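Side-chain contacts in tryparedoxin II (Crithidia fasciculata, PDB 1I5G), which probably passes reducing equivalents from trypanothione to acceptor proteins such as peroxidases, as a thioredoxin-like dithiol-disulfide oxidoreductase: residues 39-42 with 43-46; 127-130 with 131-135; 87-90 with 91-95; 56-60 with 61-65. The protein carries 1 engineered substitution. All coordinates share one frame; numbering follows the deposited sequence.

Contact 1. Residues 39-42 with 43-46. Engineered in segment 43-46: S43 (natural residue Cys). With TS5 (glutathionylspermidine), chain C.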
loop_
_atom_site.group_PDB
_atom_site.type_symbol
_atom_site.label_atom_id
_atom_site.label_comp_id
_atom_site.label_asym_id
_atom_site.label_seq_id
_atom_site.Cartn_x
_atom_site.Cartn_y
_atom_site.Cartn_z
ATOM N N TRP A 39 8.053 13.450 -3.712
ATOM C CA TRP A 39 8.279 14.480 -4.733
ATOM C C TRP A 39 6.969 14.851 -5.402
ATOM O O TRP A 39 6.959 15.858 -6.110
ATOM C CB TRP A 39 9.255 13.965 -5.770
ATOM C CG TRP A 39 8.845 12.766 -6.564
ATOM C CD1 TRP A 39 9.193 11.461 -6.343
ATOM C CD2 TRP A 39 8.020 12.709 -7.740
ATOM N NE1 TRP A 39 8.632 10.623 -7.272
ATOM C CE2 TRP A 39 7.901 11.365 -8.158
ATOM C CE3 TRP A 39 7.351 13.671 -8.510
ATOM C CZ2 TRP A 39 7.179 10.971 -9.267
ATOM C CZ3 TRP A 39 6.626 13.240 -9.621
ATOM C CH2 TRP A 39 6.555 11.928 -9.990
ATOM N N CYS A 40 5.879 14.122 -5.242
ATOM C CA CYS A 40 4.606 14.376 -5.902
ATOM C C CYS A 40 3.627 15.066 -4.964
ATOM O O CYS A 40 3.126 14.471 -4.020
ATOM C CB CYS A 40 4.033 13.045 -6.377
ATOM S SG CYS A 40 2.489 13.151 -7.350
ATOM N N PRO A 41 3.345 16.343 -5.199
ATOM C CA PRO A 41 2.389 17.042 -4.330
ATOM C C PRO A 41 1.048 16.369 -4.207
ATOM O O PRO A 41 0.569 16.196 -3.084
ATOM C CB PRO A 41 2.329 18.481 -4.855
ATOM C CG PRO A 41 3.541 18.607 -5.629
ATOM C CD PRO A 41 3.893 17.242 -6.235
ATOM N N PRO A 42 0.395 15.957 -5.295
ATOM C CA PRO A 42 -0.883 15.273 -5.111
ATOM C C PRO A 42 -0.881 14.044 -4.204
ATOM O O PRO A 42 -1.784 13.692 -3.456
ATOM C CB PRO A 42 -1.292 14.952 -6.557
ATOM C CG PRO A 42 -0.587 15.884 -7.388
ATOM C CD PRO A 42 0.745 16.119 -6.718
ATOM N N SER A 43 0.241 13.325 -4.267
ATOM C CA SER A 43 0.453 12.147 -3.419
ATOM C C SER A 43 0.632 12.436 -1.950
ATOM O O SER A 43 0.091 11.829 -1.037
ATOM C CB SER A 43 1.748 11.405 -3.718
ATOM O OG SER A 43 1.504 10.494 -4.715
ATOM N N ARG A 44 1.484 13.427 -1.728
ATOM C CA ARG A 44 1.627 13.947 -0.389
ATOM C C ARG A 44 0.302 14.442 0.196
ATOM O O ARG A 44 0.065 14.322 1.392
ATOM C CB ARG A 44 2.571 15.146 -0.363
ATOM C CG ARG A 44 3.998 14.778 -0.634
ATOM C CD ARG A 44 4.984 15.861 -0.133
ATOM N NE ARG A 44 4.488 17.193 -0.467
ATOM C CZ ARG A 44 4.895 17.899 -1.519
ATOM N NH1 ARG A 44 5.820 17.444 -2.372
ATOM N NH2 ARG A 44 4.380 19.104 -1.732
ATOM N N ALA A 45 -0.543 15.051 -0.630
ATOM C CA ALA A 45 -1.819 15.574 -0.151
ATOM C C ALA A 45 -2.851 14.486 0.073
ATOM O O ALA A 45 -3.823 14.640 0.801
ATOM C CB ALA A 45 -2.327 16.547 -1.177
ATOM N N PHE A 46 -2.691 13.335 -0.572
ATOM C CA PHE A 46 -3.625 12.221 -0.367
ATOM C C PHE A 46 -3.256 11.391 0.862
ATOM O O PHE A 46 -4.141 10.849 1.527
ATOM C CB PHE A 46 -3.727 11.288 -1.593
ATOM C CG PHE A 46 -4.508 10.017 -1.361
ATOM C CD1 PHE A 46 -5.892 10.054 -1.166
ATOM C CD2 PHE A 46 -3.914 8.761 -1.346
ATOM C CE1 PHE A 46 -6.625 8.898 -0.953
ATOM C CE2 PHE A 46 -4.638 7.619 -1.133
ATOM C CZ PHE A 46 -6.004 7.677 -0.931
HETATM N N1 TS5 C . -4.330 14.576 -10.817
HETATM C CA1 TS5 C . -3.902 13.159 -10.818
HETATM C C1 TS5 C . -4.143 12.538 -9.467
HETATM O OE1 TS5 C . -4.193 11.292 -9.358
HETATM O OE2 TS5 C . -4.273 13.298 -8.475
HETATM C CB1 TS5 C . -2.425 12.950 -11.163
HETATM C CG1 TS5 C . -1.489 13.413 -10.052
HETATM C CD1 TS5 C . -0.155 13.653 -10.700
HETATM O O1 TS5 C . 0.127 14.681 -11.459
HETATM N N2 TS5 C . 0.828 12.785 -10.472
HETATM C CA2 TS5 C . 2.054 12.687 -11.203
HETATM C C2 TS5 C . 2.326 11.348 -11.848
HETATM O O2 TS5 C . 2.070 10.189 -11.220
HETATM C CB2 TS5 C . 3.192 12.899 -10.202
HETATM S SG2 TS5 C . 2.979 14.274 -9.043
HETATM N N3 TS5 C . 2.887 11.539 -13.056
HETATM C CA3 TS5 C . 3.432 10.386 -13.744
HETATM C C3 TS5 C . 2.748 10.112 -15.058
HETATM O O3 TS5 C . 1.456 10.336 -15.087
HETATM N "N1'" TS5 C . 3.321 9.681 -16.173
HETATM C "C1'" TS5 C . 2.543 9.023 -17.195
HETATM C "C2'" TS5 C . 2.685 9.887 -18.435
HETATM N "N2'" TS5 C . 2.072 10.028 -20.849
HETATM C "C3'" TS5 C . 2.121 9.175 -19.667
HETATM C "C4'" TS5 C . 1.519 9.395 -22.038
HETATM C "C5'" TS5 C . 1.931 10.043 -23.363
HETATM C "C6'" TS5 C . 1.491 9.258 -24.599
HETATM C "C7'" TS5 C . 1.327 10.128 -25.841
HETATM N "N3'" TS5 C . 0.976 9.437 -27.078
#
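C40 and S43 hold the two cysteine positions of the Trp-Cys-Pro-Pro-Cys redox motif, at the start of helix 41-57 in this thioredoxin fold; S43 is an engineered replacement for the natural cysteine. C40 is bound to glutathionylspermidine as a mixed disulfide, its SG 2.1 Å from SG2 of the ligand, while S43 OG lies 3.9 Å from C40 SG. With SG anti to the backbone N (chi1 -176°), C40 sends its sulfur to the ligand, between W39 and P42. From W39, the indole CZ3 comes within 3.5 Å of TS5 CB2. From P42, CD reaches TS5 SG2 at 3.7 Å, and CG packs against CG1 on the glutamyl arm. Behind this first shell W70 O accepts a hydrogen bond from W39 NE1 and helps fix the turn of the indole. I109 touches both C40 and S43, and its backbone N binds the ligand. Backbone bonds start the helix right behind the cysteine: O of C40, the N-cap residue, accepts R44 N at 3.0 Å in an almost straight bond (177°), and P41 O accepts A45 N at 2.9 Å. R44 bends at chi3 and folds its guanidinium back over the first proline, where S38 O takes NH1. One face of that guanidinium lies over P41 CA, and its NH2 stands 3.8 Å from P41 CB.

Contact 2. Residues 127-130 with 131-135. With TS5 (glutathionylspermidine), chain C.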
loop_
_atom_site.group_PDB
_atom_site.type_symbol
_atom_site.label_atom_id
_atom_site.label_comp_id
_atom_site.label_asym_id
_atom_site.label_seq_id
_atom_site.Cartn_x
_atom_site.Cartn_y
_atom_site.Cartn_z
ATOM N N ALA A 127 -9.283 2.649 -5.198
ATOM C CA ALA A 127 -9.329 2.968 -3.809
ATOM C C ALA A 127 -8.839 4.376 -3.525
ATOM O O ALA A 127 -9.240 4.956 -2.524
ATOM C CB ALA A 127 -8.568 1.906 -3.016
ATOM N N ARG A 128 -7.957 4.963 -4.337
ATOM C CA ARG A 128 -7.618 6.361 -4.098
ATOM C C ARG A 128 -8.868 7.229 -4.135
ATOM O O ARG A 128 -9.167 7.979 -3.170
ATOM C CB ARG A 128 -6.527 6.861 -5.033
ATOM C CG ARG A 128 -6.087 8.321 -4.750
ATOM C CD ARG A 128 -7.145 9.424 -5.064
ATOM N NE ARG A 128 -6.547 10.763 -5.095
ATOM C CZ ARG A 128 -5.896 11.180 -6.136
ATOM N NH1 ARG A 128 -5.738 10.448 -7.216
ATOM N NH2 ARG A 128 -5.383 12.404 -6.062
ATOM N N THR A 129 -9.633 7.114 -5.208
ATOM C CA THR A 129 -10.807 7.962 -5.255
ATOM C C THR A 129 -11.832 7.569 -4.212
ATOM O O THR A 129 -12.477 8.453 -3.640
ATOM C CB THR A 129 -11.465 8.102 -6.612
ATOM O OG1 THR A 129 -12.876 8.126 -6.830
ATOM C CG2 THR A 129 -10.597 8.123 -7.781
ATOM N N MET A 130 -11.991 6.270 -3.947
ATOM C CA MET A 130 -13.028 5.888 -2.986
ATOM C C MET A 130 -12.690 6.171 -1.542
ATOM O O MET A 130 -13.592 6.396 -0.750
ATOM C CB MET A 130 -13.481 4.458 -3.221
ATOM C CG MET A 130 -14.172 4.324 -4.553
ATOM S SD MET A 130 -15.462 5.526 -5.000
ATOM C CE MET A 130 -16.583 5.210 -3.706
ATOM N N VAL A 131 -11.432 6.213 -1.138
ATOM C CA VAL A 131 -11.136 6.693 0.185
ATOM C C VAL A 131 -11.615 8.134 0.316
ATOM O O VAL A 131 -12.115 8.537 1.360
ATOM C CB VAL A 131 -9.618 6.598 0.432
ATOM C CG1 VAL A 131 -9.109 7.478 1.518
ATOM C CG2 VAL A 131 -9.309 5.119 0.728
ATOM N N VAL A 132 -11.481 8.966 -0.707
ATOM C CA VAL A 132 -11.942 10.351 -0.645
ATOM C C VAL A 132 -13.460 10.429 -0.694
ATOM O O VAL A 132 -14.016 11.201 0.070
ATOM C CB VAL A 132 -11.343 11.151 -1.812
ATOM C CG1 VAL A 132 -11.804 12.607 -1.746
ATOM C CG2 VAL A 132 -9.801 11.182 -1.839
ATOM N N LYS A 133 -14.099 9.642 -1.553
ATOM C CA LYS A 133 -15.553 9.701 -1.731
ATOM C C LYS A 133 -16.339 8.938 -0.676
ATOM O O LYS A 133 -17.529 9.207 -0.465
ATOM C CB LYS A 133 -15.957 9.238 -3.106
ATOM C CG LYS A 133 -15.425 10.131 -4.232
ATOM C CD LYS A 133 -15.897 9.706 -5.573
ATOM C CE LYS A 133 -17.382 9.906 -5.849
ATOM N NZ LYS A 133 -17.680 9.768 -7.284
ATOM N N ASP A 134 -15.735 7.983 -0.002
ATOM C CA ASP A 134 -16.401 7.118 0.977
ATOM C C ASP A 134 -15.552 7.044 2.238
ATOM O O ASP A 134 -15.087 5.967 2.664
ATOM C CB ASP A 134 -16.615 5.733 0.359
ATOM C CG ASP A 134 -17.413 4.796 1.250
ATOM O OD1 ASP A 134 -18.186 5.279 2.125
ATOM O OD2 ASP A 134 -17.266 3.573 1.042
ATOM N N PRO A 135 -15.338 8.173 2.904
ATOM C CA PRO A 135 -14.452 8.204 4.065
ATOM C C PRO A 135 -14.916 7.352 5.267
ATOM O O PRO A 135 -14.107 6.993 6.114
ATOM C CB PRO A 135 -14.398 9.698 4.429
ATOM C CG PRO A 135 -15.658 10.234 3.891
ATOM C CD PRO A 135 -15.911 9.516 2.630
HETATM N N1 TS5 C . -4.330 14.576 -10.817
HETATM C CA1 TS5 C . -3.902 13.159 -10.818
HETATM C C1 TS5 C . -4.143 12.538 -9.467
HETATM O OE1 TS5 C . -4.193 11.292 -9.358
HETATM O OE2 TS5 C . -4.273 13.298 -8.475
HETATM C CB1 TS5 C . -2.425 12.950 -11.163
HETATM C CG1 TS5 C . -1.489 13.413 -10.052
HETATM C CD1 TS5 C . -0.155 13.653 -10.700
HETATM O O1 TS5 C . 0.127 14.681 -11.459
HETATM N N2 TS5 C . 0.828 12.785 -10.472
HETATM C CA2 TS5 C . 2.054 12.687 -11.203
HETATM C C2 TS5 C . 2.326 11.348 -11.848
HETATM O O2 TS5 C . 2.070 10.189 -11.220
HETATM C CB2 TS5 C . 3.192 12.899 -10.202
HETATM S SG2 TS5 C . 2.979 14.274 -9.043
HETATM N N3 TS5 C . 2.887 11.539 -13.056
HETATM C CA3 TS5 C . 3.432 10.386 -13.744
HETATM C C3 TS5 C . 2.748 10.112 -15.058
HETATM O O3 TS5 C . 1.456 10.336 -15.087
HETATM N "N1'" TS5 C . 3.321 9.681 -16.173
HETATM C "C1'" TS5 C . 2.543 9.023 -17.195
HETATM C "C2'" TS5 C . 2.685 9.887 -18.435
HETATM N "N2'" TS5 C . 2.072 10.028 -20.849
HETATM C "C3'" TS5 C . 2.121 9.175 -19.667
HETATM C "C4'" TS5 C . 1.519 9.395 -22.038
HETATM C "C5'" TS5 C . 1.931 10.043 -23.363
HETATM C "C6'" TS5 C . 1.491 9.258 -24.599
HETATM C "C7'" TS5 C . 1.327 10.128 -25.841
HETATM N "N3'" TS5 C . 0.976 9.437 -27.078
#
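M130 folds back on itself through bends at chi2 (-48°) and chi3 (-61°), and its methyl CE lands against the next turn, 4.1 Å from both K133 CB and D134 CB. R128 is bent too, at chi2, but with CG anti to the backbone N (chi1 -177°) its chain leaves the helix and carries the guanidinium to the glutamyl carboxylate of glutathionylspermidine. The two flat groups meet edge on, carboxylate carbon C1 in the guanidinium plane. R128 NH1 donates to TS5 OE1 at 2.8 Å and R128 NH2 to TS5 OE2, also at 2.8 Å. A methionine in place of R128 would probably leave both carboxylate oxygens without these donors and the glutamyl end of the ligand freer to swing. T129 and K133 run side by side, OG1 of T129 touching K133 CD at 3.6 Å. The helix is held by K133 N on T129 O at 2.9 Å, by V131 N on A127 O, and finally by D134 N on M130 O at 2.8 Å. D134 leaves helical geometry here, and its carboxylate turns to W142 NE1 and to the backbone N of K138 and D139. V131 packs on F46, F53 and W142. On this short helix the pairing of guanidinium with carboxylate is consistent with recognition of the glutamyl carboxylate by charge and by paired hydrogen bonds.

Contact 3. Residues 87-90 with 91-95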
loop_
_atom_site.group_PDB
_atom_site.type_symbol
_atom_site.label_atom_id
_atom_site.label_comp_id
_atom_site.label_asym_id
_atom_site.label_seq_id
_atom_site.Cartn_x
_atom_site.Cartn_y
_atom_site.Cartn_z
ATOM N N LEU A 87 2.579 -0.504 6.479
ATOM C CA LEU A 87 3.729 -1.278 6.056
ATOM C C LEU A 87 4.396 -0.629 4.846
ATOM O O LEU A 87 3.829 0.268 4.203
ATOM C CB LEU A 87 3.300 -2.697 5.686
ATOM C CG LEU A 87 2.547 -3.457 6.786
ATOM C CD1 LEU A 87 2.281 -4.882 6.359
ATOM C CD2 LEU A 87 3.278 -3.404 8.159
ATOM N N ALA A 88 5.598 -1.089 4.523
ATOM C CA ALA A 88 6.221 -0.676 3.285
ATOM C C ALA A 88 7.040 -1.794 2.706
ATOM O O ALA A 88 7.674 -2.594 3.386
ATOM C CB ALA A 88 7.105 0.551 3.476
ATOM N N LEU A 89 7.057 -1.852 1.385
ATOM C CA LEU A 89 8.047 -2.656 0.651
ATOM C C LEU A 89 9.387 -1.941 0.892
ATOM O O LEU A 89 9.463 -0.730 0.671
ATOM C CB LEU A 89 7.707 -2.699 -0.852
ATOM C CG LEU A 89 8.709 -3.553 -1.647
ATOM C CD1 LEU A 89 8.499 -5.020 -1.345
ATOM C CD2 LEU A 89 8.474 -3.297 -3.141
ATOM N N PRO A 90 10.437 -2.615 1.359
ATOM C CA PRO A 90 11.701 -1.932 1.637
ATOM C C PRO A 90 12.233 -1.169 0.432
ATOM O O PRO A 90 12.190 -1.670 -0.699
ATOM C CB PRO A 90 12.603 -3.092 2.054
ATOM C CG PRO A 90 11.664 -4.045 2.712
ATOM C CD PRO A 90 10.526 -4.044 1.710
ATOM N N PHE A 91 12.746 0.038 0.650
ATOM C CA PHE A 91 13.238 0.849 -0.441
ATOM C C PHE A 91 14.292 0.174 -1.289
ATOM O O PHE A 91 14.289 0.318 -2.526
ATOM C CB PHE A 91 13.748 2.201 0.048
ATOM C CG PHE A 91 14.115 3.141 -1.072
ATOM C CD1 PHE A 91 13.180 3.875 -1.779
ATOM C CD2 PHE A 91 15.447 3.278 -1.428
ATOM C CE1 PHE A 91 13.556 4.708 -2.779
ATOM C CE2 PHE A 91 15.845 4.132 -2.457
ATOM C CZ PHE A 91 14.865 4.802 -3.095
ATOM N N GLU A 92 15.225 -0.555 -0.684
ATOM C CA GLU A 92 16.306 -1.133 -1.484
ATOM C C GLU A 92 15.817 -2.155 -2.483
ATOM O O GLU A 92 16.527 -2.484 -3.433
ATOM C CB GLU A 92 17.443 -1.657 -0.598
ATOM C CG GLU A 92 18.128 -0.549 0.194
ATOM C CD GLU A 92 18.878 0.436 -0.664
ATOM O OE1 GLU A 92 19.889 -0.005 -1.267
ATOM O OE2 GLU A 92 18.456 1.603 -0.698
ATOM N N ASP A 93 14.599 -2.669 -2.310
ATOM C CA ASP A 93 13.982 -3.570 -3.288
ATOM C C ASP A 93 13.348 -2.751 -4.408
ATOM O O ASP A 93 12.132 -2.662 -4.591
ATOM C CB ASP A 93 12.913 -4.451 -2.639
ATOM C CG ASP A 93 12.334 -5.485 -3.599
ATOM O OD1 ASP A 93 12.772 -5.611 -4.765
ATOM O OD2 ASP A 93 11.400 -6.201 -3.165
ATOM N N ARG A 94 14.218 -2.115 -5.180
ATOM C CA ARG A 94 13.788 -1.345 -6.341
ATOM C C ARG A 94 13.127 -2.198 -7.418
ATOM O O ARG A 94 12.081 -1.867 -7.979
ATOM C CB ARG A 94 14.938 -0.479 -6.884
ATOM C CG ARG A 94 15.519 0.538 -5.861
ATOM C CD ARG A 94 14.693 1.840 -5.634
ATOM N NE ARG A 94 13.470 1.584 -4.887
ATOM C CZ ARG A 94 12.374 2.339 -4.914
ATOM N NH1 ARG A 94 12.327 3.434 -5.661
ATOM N NH2 ARG A 94 11.324 2.003 -4.195
ATOM N N LYS A 95 13.756 -3.330 -7.677
ATOM C CA LYS A 95 13.231 -4.289 -8.636
ATOM C C LYS A 95 11.794 -4.704 -8.272
ATOM O O LYS A 95 10.926 -4.852 -9.133
ATOM C CB LYS A 95 14.123 -5.539 -8.737
ATOM C CG LYS A 95 15.448 -5.407 -9.490
ATOM C CD LYS A 95 16.191 -6.743 -9.627
ATOM C CE LYS A 95 17.676 -6.557 -9.948
ATOM N NZ LYS A 95 18.507 -7.794 -10.083
HETATM O O HOH W 1 11.010 -0.650 -2.973
#
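L89 and D93 cross at an angle, the leucine methyls laid against the aspartate: CD1 of L89 is 3.6 Å from D93 OD2, and CD2 of L89 is 4.0 Å from D93 O. Both side chains have CG anti to their backbone N (chi1 -179° for L89), which brings the branched end of one to the carboxylate of the other. The carboxylate is fixed further by OD2 on S10 OG and OD1 on the backbone N of G96, making D93 the N-cap of helix 94-103. An alanine at L89 would probably open a gap beside the D93 carboxylate and against I68, and strip the apolar cover from OD2. Between strand 87-88 and that helix the chain turns through a type I beta turn from P90 to D93. Its closing bond, D93 N to P90 O at 3.1 Å, approaches from well above the carbonyl plane, 50° out of it. D93 is also the centre of an inverse gamma turn. F91 and R94 lie one over the other, ring against guanidinium: R94 NE is 3.7 Å above the middle of the phenyl ring and F91 CE1 3.3 Å above the guanidinium. The same NE donates to F91 O at 2.8 Å, in the plane of that carbonyl. R94 NH2 reaches S69 O and also a water, 2.9 Å away at the guanidinium edge. That water lies 2.8 Å from P90 O and bonds to D93 O as well. E92 OE2 sits at the edge of the F91 ring, whose neighbour beyond the turn is the ring of F77.

Contact 4. Residues 56-60 with 61-65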
loop_
_atom_site.group_PDB
_atom_site.type_symbol
_atom_site.label_atom_id
_atom_site.label_comp_id
_atom_site.label_asym_id
_atom_site.label_seq_id
_atom_site.Cartn_x
_atom_site.Cartn_y
_atom_site.Cartn_z
ATOM N N ALA A 56 -9.264 4.825 11.182
ATOM C CA ALA A 56 -10.671 4.551 11.402
ATOM C C ALA A 56 -11.093 3.121 11.128
ATOM O O ALA A 56 -11.904 2.526 11.841
ATOM C CB ALA A 56 -11.514 5.507 10.570
ATOM N N HIS A 57 -10.538 2.534 10.064
ATOM C CA HIS A 57 -11.077 1.320 9.460
ATOM C C HIS A 57 -10.166 0.099 9.321
ATOM O O HIS A 57 -10.698 -0.965 9.021
ATOM C CB HIS A 57 -11.627 1.671 8.070
ATOM C CG HIS A 57 -12.597 2.811 8.051
ATOM N ND1 HIS A 57 -13.777 2.779 8.762
ATOM C CD2 HIS A 57 -12.572 3.997 7.397
ATOM C CE1 HIS A 57 -14.419 3.915 8.550
ATOM N NE2 HIS A 57 -13.722 4.677 7.721
ATOM N N ALA A 58 -8.853 0.228 9.502
ATOM C CA ALA A 58 -7.977 -0.912 9.190
ATOM C C ALA A 58 -8.331 -2.160 10.000
ATOM O O ALA A 58 -8.362 -3.289 9.477
ATOM C CB ALA A 58 -6.505 -0.548 9.322
ATOM N N GLU A 59 -8.612 -1.981 11.287
ATOM C CA GLU A 59 -8.960 -3.124 12.124
ATOM C C GLU A 59 -10.344 -3.669 11.823
ATOM O O GLU A 59 -10.478 -4.855 11.575
ATOM C CB GLU A 59 -8.753 -2.741 13.584
ATOM C CG GLU A 59 -8.770 -3.878 14.591
ATOM C CD GLU A 59 -7.462 -4.647 14.720
ATOM O OE1 GLU A 59 -6.522 -4.404 13.935
ATOM O OE2 GLU A 59 -7.363 -5.519 15.624
ATOM N N LYS A 60 -11.353 -2.805 11.825
ATOM C CA LYS A 60 -12.730 -3.216 11.645
ATOM C C LYS A 60 -13.037 -3.768 10.262
ATOM O O LYS A 60 -13.852 -4.691 10.086
ATOM C CB LYS A 60 -13.685 -2.065 11.929
ATOM C CG LYS A 60 -13.779 -1.684 13.409
ATOM C CD LYS A 60 -14.419 -0.306 13.486
ATOM C CE LYS A 60 -14.750 0.163 14.902
ATOM N NZ LYS A 60 -15.608 1.377 14.769
ATOM N N LYS A 61 -12.386 -3.240 9.230
ATOM C CA LYS A 61 -12.613 -3.661 7.851
ATOM C C LYS A 61 -11.517 -4.645 7.415
ATOM O O LYS A 61 -11.541 -5.085 6.261
ATOM C CB LYS A 61 -12.668 -2.464 6.900
ATOM C CG LYS A 61 -13.779 -1.467 7.150
ATOM C CD LYS A 61 -15.165 -2.002 6.869
ATOM C CE LYS A 61 -16.203 -0.902 7.022
ATOM N NZ LYS A 61 -17.522 -1.424 7.473
ATOM N N ASN A 62 -10.598 -4.974 8.313
ATOM C CA ASN A 62 -9.595 -6.017 8.102
ATOM C C ASN A 62 -8.723 -5.847 6.862
ATOM O O ASN A 62 -8.656 -6.699 5.994
ATOM C CB ASN A 62 -10.253 -7.410 8.127
ATOM C CG ASN A 62 -9.259 -8.509 8.380
ATOM O OD1 ASN A 62 -8.330 -8.299 9.177
ATOM N ND2 ASN A 62 -9.434 -9.648 7.729
ATOM N N PHE A 63 -8.060 -4.693 6.857
ATOM C CA PHE A 63 -7.161 -4.421 5.745
ATOM C C PHE A 63 -5.814 -3.918 6.242
ATOM O O PHE A 63 -5.666 -3.497 7.404
ATOM C CB PHE A 63 -7.760 -3.484 4.673
ATOM C CG PHE A 63 -7.979 -2.078 5.095
ATOM C CD1 PHE A 63 -7.019 -1.116 5.053
ATOM C CD2 PHE A 63 -9.228 -1.684 5.556
ATOM C CE1 PHE A 63 -7.283 0.194 5.454
ATOM C CE2 PHE A 63 -9.508 -0.373 5.959
ATOM C CZ PHE A 63 -8.521 0.576 5.919
ATOM N N GLU A 64 -4.826 -3.958 5.359
ATOM C CA GLU A 64 -3.485 -3.426 5.583
ATOM C C GLU A 64 -3.128 -2.504 4.407
ATOM O O GLU A 64 -3.680 -2.681 3.326
ATOM C CB GLU A 64 -2.469 -4.560 5.709
ATOM C CG GLU A 64 -1.077 -4.145 6.160
ATOM C CD GLU A 64 -1.147 -3.296 7.397
ATOM O OE1 GLU A 64 -1.188 -3.915 8.493
ATOM O OE2 GLU A 64 -1.179 -2.079 7.318
ATOM N N VAL A 65 -2.224 -1.554 4.603
ATOM C CA VAL A 65 -1.713 -0.719 3.529
ATOM C C VAL A 65 -0.220 -0.970 3.451
ATOM O O VAL A 65 0.467 -1.097 4.467
ATOM C CB VAL A 65 -2.054 0.771 3.737
ATOM C CG1 VAL A 65 -1.329 1.690 2.790
ATOM C CG2 VAL A 65 -3.568 1.015 3.761
HETATM O O HOH W 2 -8.519 -6.772 11.375
HETATM O O HOH W 3 -17.099 -3.619 9.929
#
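The F63 ring takes A58 on one face: A58 CA stands 3.7 Å from the ring centroid, 16° off the normal, a CH-pi contact. K61 CB lies in plane at the edge of the same ring, and CE2 of F63 touches H57 CB at 3.6 Å. F63 reaches this place with CG between its own backbone N and carbonyl carbon (chi1 68°), which folds the ring back under the turn. Beyond the turn it meets F140, and F32 edge-to-face. The imidazole of H57 has A56 CB over its centre, and its NE2 is hydrogen-bonded to P135 O.

The backbone closes the turn with K61 N on H57 O at 2.8 Å and F63 N on A58 O at 3.0 Å, the latter in the carbonyl plane on a lone pair. A weak bond joins N62 N to E59 O at 3.3 Å, and a water links E59 O with N62 OD1. N62 has left-handed backbone angles, and with the 58-63 and weak 59-62 bonds the pattern fits a Schellman motif. The chain thus passes from helix 41-57 into strand 63-69, the second half of the beta-alpha-beta crossover of the thioredoxin fold.

Overall arrangement
From the N terminus the four contacts come in series, 1, 4, 3, then 2; each is a local turn or helix contact, and none nests in or crosses another. Contacts 1 and 4 lie at opposite ends of helix 41-57, the first after strand 30-36, the second leading into strand 63-69. Contact 3 begins on strand 87-88, which pairs with 63-69 (L87 N meets V65 O), and leads to helix 94-103. Contact 2, helix 127-133 and the residues just after it, packs against both ends of helix 41-57, through F46 on R128, V131 and V132, and through H57 NE2 on P135 O. Contacts 1 and 2 both touch glutathionylspermidine; contact 3 sits across the centre of the chain from contact 2.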